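Local coordinates for flagellar assembly protein FliH (Salmonella typhimurium, PDB 5B0O), which is needed for assembly and regrowth of the bacterial flagellum, as a cytoplasmic component of flagellar protein export, at residues 73-78 with 111-116. Sequence-based numbering, arbitrary orientation.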
loop_
_atom_site.group_PDB
_atom_site.type_symbol
_atom_site.label_atom_id
_atom_site.label_comp_id
_atom_site.label_asym_id
_atom_site.label_seq_id
_atom_site.Cartn_x
_atom_site.Cartn_y
_atom_site.Cartn_z
ATOM N N PRO E 73 -5.565 41.540 -2.399
ATOM C CA PRO E 73 -5.545 40.681 -1.214
ATOM C C PRO E 73 -6.453 41.219 -0.124
ATOM O O PRO E 73 -6.500 42.434 0.077
ATOM C CB PRO E 73 -4.086 40.760 -0.752
ATOM C CG PRO E 73 -3.326 41.155 -1.969
ATOM C CD PRO E 73 -4.233 42.090 -2.695
ATOM N N GLN E 74 -7.169 40.326 0.554
ATOM C CA GLN E 74 -7.987 40.707 1.699
ATOM C C GLN E 74 -7.807 39.710 2.843
ATOM O O GLN E 74 -7.954 38.506 2.656
ATOM C CB GLN E 74 -9.463 40.833 1.307
ATOM C CG GLN E 74 -10.257 39.532 1.369
ATOM C CD GLN E 74 -11.684 39.691 0.859
ATOM O OE1 GLN E 74 -12.394 38.706 0.635
ATOM N NE2 GLN E 74 -12.111 40.938 0.678
ATOM N N LEU E 75 -7.445 40.221 4.017
ATOM C CA LEU E 75 -7.328 39.407 5.225
ATOM C C LEU E 75 -8.667 39.380 5.940
ATOM O O LEU E 75 -9.337 40.406 6.056
ATOM C CB LEU E 75 -6.251 39.965 6.157
ATOM C CG LEU E 75 -6.184 39.459 7.598
ATOM C CD1 LEU E 75 -5.857 37.990 7.638
ATOM C CD2 LEU E 75 -5.151 40.239 8.394
ATOM N N ARG E 76 -9.063 38.199 6.399
ATOM C CA ARG E 76 -10.336 38.029 7.084
ATOM C C ARG E 76 -10.102 37.388 8.434
ATOM O O ARG E 76 -9.360 36.410 8.547
ATOM C CB ARG E 76 -11.274 37.124 6.285
ATOM C CG ARG E 76 -11.539 37.568 4.870
ATOM C CD ARG E 76 -12.291 36.491 4.118
ATOM N NE ARG E 76 -12.278 36.726 2.679
ATOM C CZ ARG E 76 -12.705 35.847 1.779
ATOM N NH1 ARG E 76 -13.176 34.673 2.178
ATOM N NH2 ARG E 76 -12.658 36.139 0.484
ATOM N N VAL E 77 -10.743 37.942 9.456
ATOM C CA VAL E 77 -10.723 37.354 10.780
ATOM C C VAL E 77 -12.120 37.453 11.372
ATOM O O VAL E 77 -12.967 38.183 10.856
ATOM C CB VAL E 77 -9.719 38.058 11.691
ATOM C CG1 VAL E 77 -9.561 37.283 12.980
ATOM C CG2 VAL E 77 -8.379 38.172 11.002
ATOM N N HIS E 78 -12.369 36.703 12.438
ATOM C CA HIS E 78 -13.645 36.782 13.135
ATOM C C HIS E 78 -13.835 38.198 13.658
ATOM O O HIS E 78 -12.904 38.787 14.214
ATOM C CB HIS E 78 -13.676 35.799 14.303
ATOM C CG HIS E 78 -15.045 35.573 14.870
ATOM N ND1 HIS E 78 -15.258 35.279 16.197
ATOM C CD2 HIS E 78 -16.266 35.583 14.283
ATOM C CE1 HIS E 78 -16.555 35.126 16.409
ATOM N NE2 HIS E 78 -17.186 35.302 15.265
ATOM N N CYS E 111 -7.034 32.998 10.673
ATOM C CA CYS E 111 -7.323 33.947 9.607
ATOM C C CYS E 111 -7.129 33.341 8.225
ATOM O O CYS E 111 -6.560 32.259 8.077
ATOM C CB CYS E 111 -6.402 35.146 9.737
ATOM S SG CYS E 111 -4.678 34.689 9.547
ATOM N N LYS E 112 -7.632 34.032 7.211
ATOM C CA LYS E 112 -7.346 33.668 5.833
ATOM C C LYS E 112 -7.063 34.922 5.024
ATOM O O LYS E 112 -7.706 35.948 5.224
ATOM C CB LYS E 112 -8.513 32.905 5.197
ATOM C CG LYS E 112 -8.825 31.553 5.817
ATOM C CD LYS E 112 -9.900 30.835 5.010
ATOM C CE LYS E 112 -10.543 29.714 5.808
ATOM N NZ LYS E 112 -11.303 28.792 4.928
ATOM N N VAL E 113 -6.097 34.833 4.116
ATOM C CA VAL E 113 -5.820 35.903 3.167
ATOM C C VAL E 113 -6.270 35.454 1.787
ATOM O O VAL E 113 -5.852 34.405 1.306
ATOM C CB VAL E 113 -4.325 36.225 3.112
ATOM C CG1 VAL E 113 -4.087 37.421 2.228
ATOM C CG2 VAL E 113 -3.790 36.481 4.513
ATOM N N SER E 114 -7.116 36.246 1.144
ATOM C CA SER E 114 -7.669 35.852 -0.139
ATOM C C SER E 114 -7.301 36.833 -1.238
ATOM O O SER E 114 -7.446 38.036 -1.070
ATOM C CB SER E 114 -9.187 35.745 -0.035
ATOM O OG SER E 114 -9.568 35.274 1.239
ATOM N N ALA E 115 -6.826 36.313 -2.364
ATOM C CA ALA E 115 -6.590 37.124 -3.555
ATOM C C ALA E 115 -7.030 36.345 -4.782
ATOM O O ALA E 115 -7.404 35.177 -4.683
ATOM C CB ALA E 115 -5.125 37.493 -3.665
ATOM N N ASP E 116 -6.960 36.979 -5.945
ATOM C CA ASP E 116 -7.370 36.324 -7.179
ATOM C C ASP E 116 -6.534 35.073 -7.424
ATOM O O ASP E 116 -7.058 34.044 -7.840
ATOM C CB ASP E 116 -7.259 37.282 -8.374
ATOM C CG ASP E 116 -8.117 38.535 -8.212
ATOM O OD1 ASP E 116 -9.091 38.497 -7.427
ATOM O OD2 ASP E 116 -7.818 39.556 -8.875
#
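Gln-74 and Ser-114 face each other as a hydrogen-bonded antiparallel pair: Gln-74 N donates to Ser-114 O, and Ser-114 N returns a bond to Gln-74 O, the latter with an N-H...O angle of 166°. Arg-76 N donates to Lys-112 O at 2.9 Å, and Lys-112 N to Arg-76 O over a longer 3.2 Å, whereas Leu-75 and Val-113 form a non-hydrogen-bonded pair between them, with CA atoms 4.3 Å apart. The N-to-C directions of 74-77 and 112-114 differ by 151°, roughly antiparallel, and their axes approach to 4.7 Å.

On the face bearing Gln-74, Arg-76, Lys-112 and Ser-114, the contact is polar. Ser-114 OG sits over the centre of the Arg-76 guanidinium, 3.2 Å from its CZ; the N-H angles there are poor, which marks this as face packing. The Arg-76 chain runs extended from CG to NE, and its NE and NH2 converge on Gln-74 OE1, NH2 at 2.6 Å in the amide plane and NE above it. This side-on grip, made within one strand, would hold the guanidinium with one face turned to Ser-114 OG.

The other face is apolar. Leu-75 CD1, placed by a chi2 of 64°, meets Cys-111 CB at 3.6 Å and Val-113 CG2 at 4.0 Å. Val-77 CG2 touches the same Cys-111 CB.

Helix 53-63 packs on this apolar face: Ile-59 meets Leu-75, Leu-55 meets Val-77, and Leu-62 touches both Cys-111 and Val-113. The two strands are the central pair of a mixed four-stranded sheet in the globular part of this C-terminal fragment of FliH, flanked by parallel strand 99-102 beside 74-77 and antiparallel strand 119-121 beside 112-114.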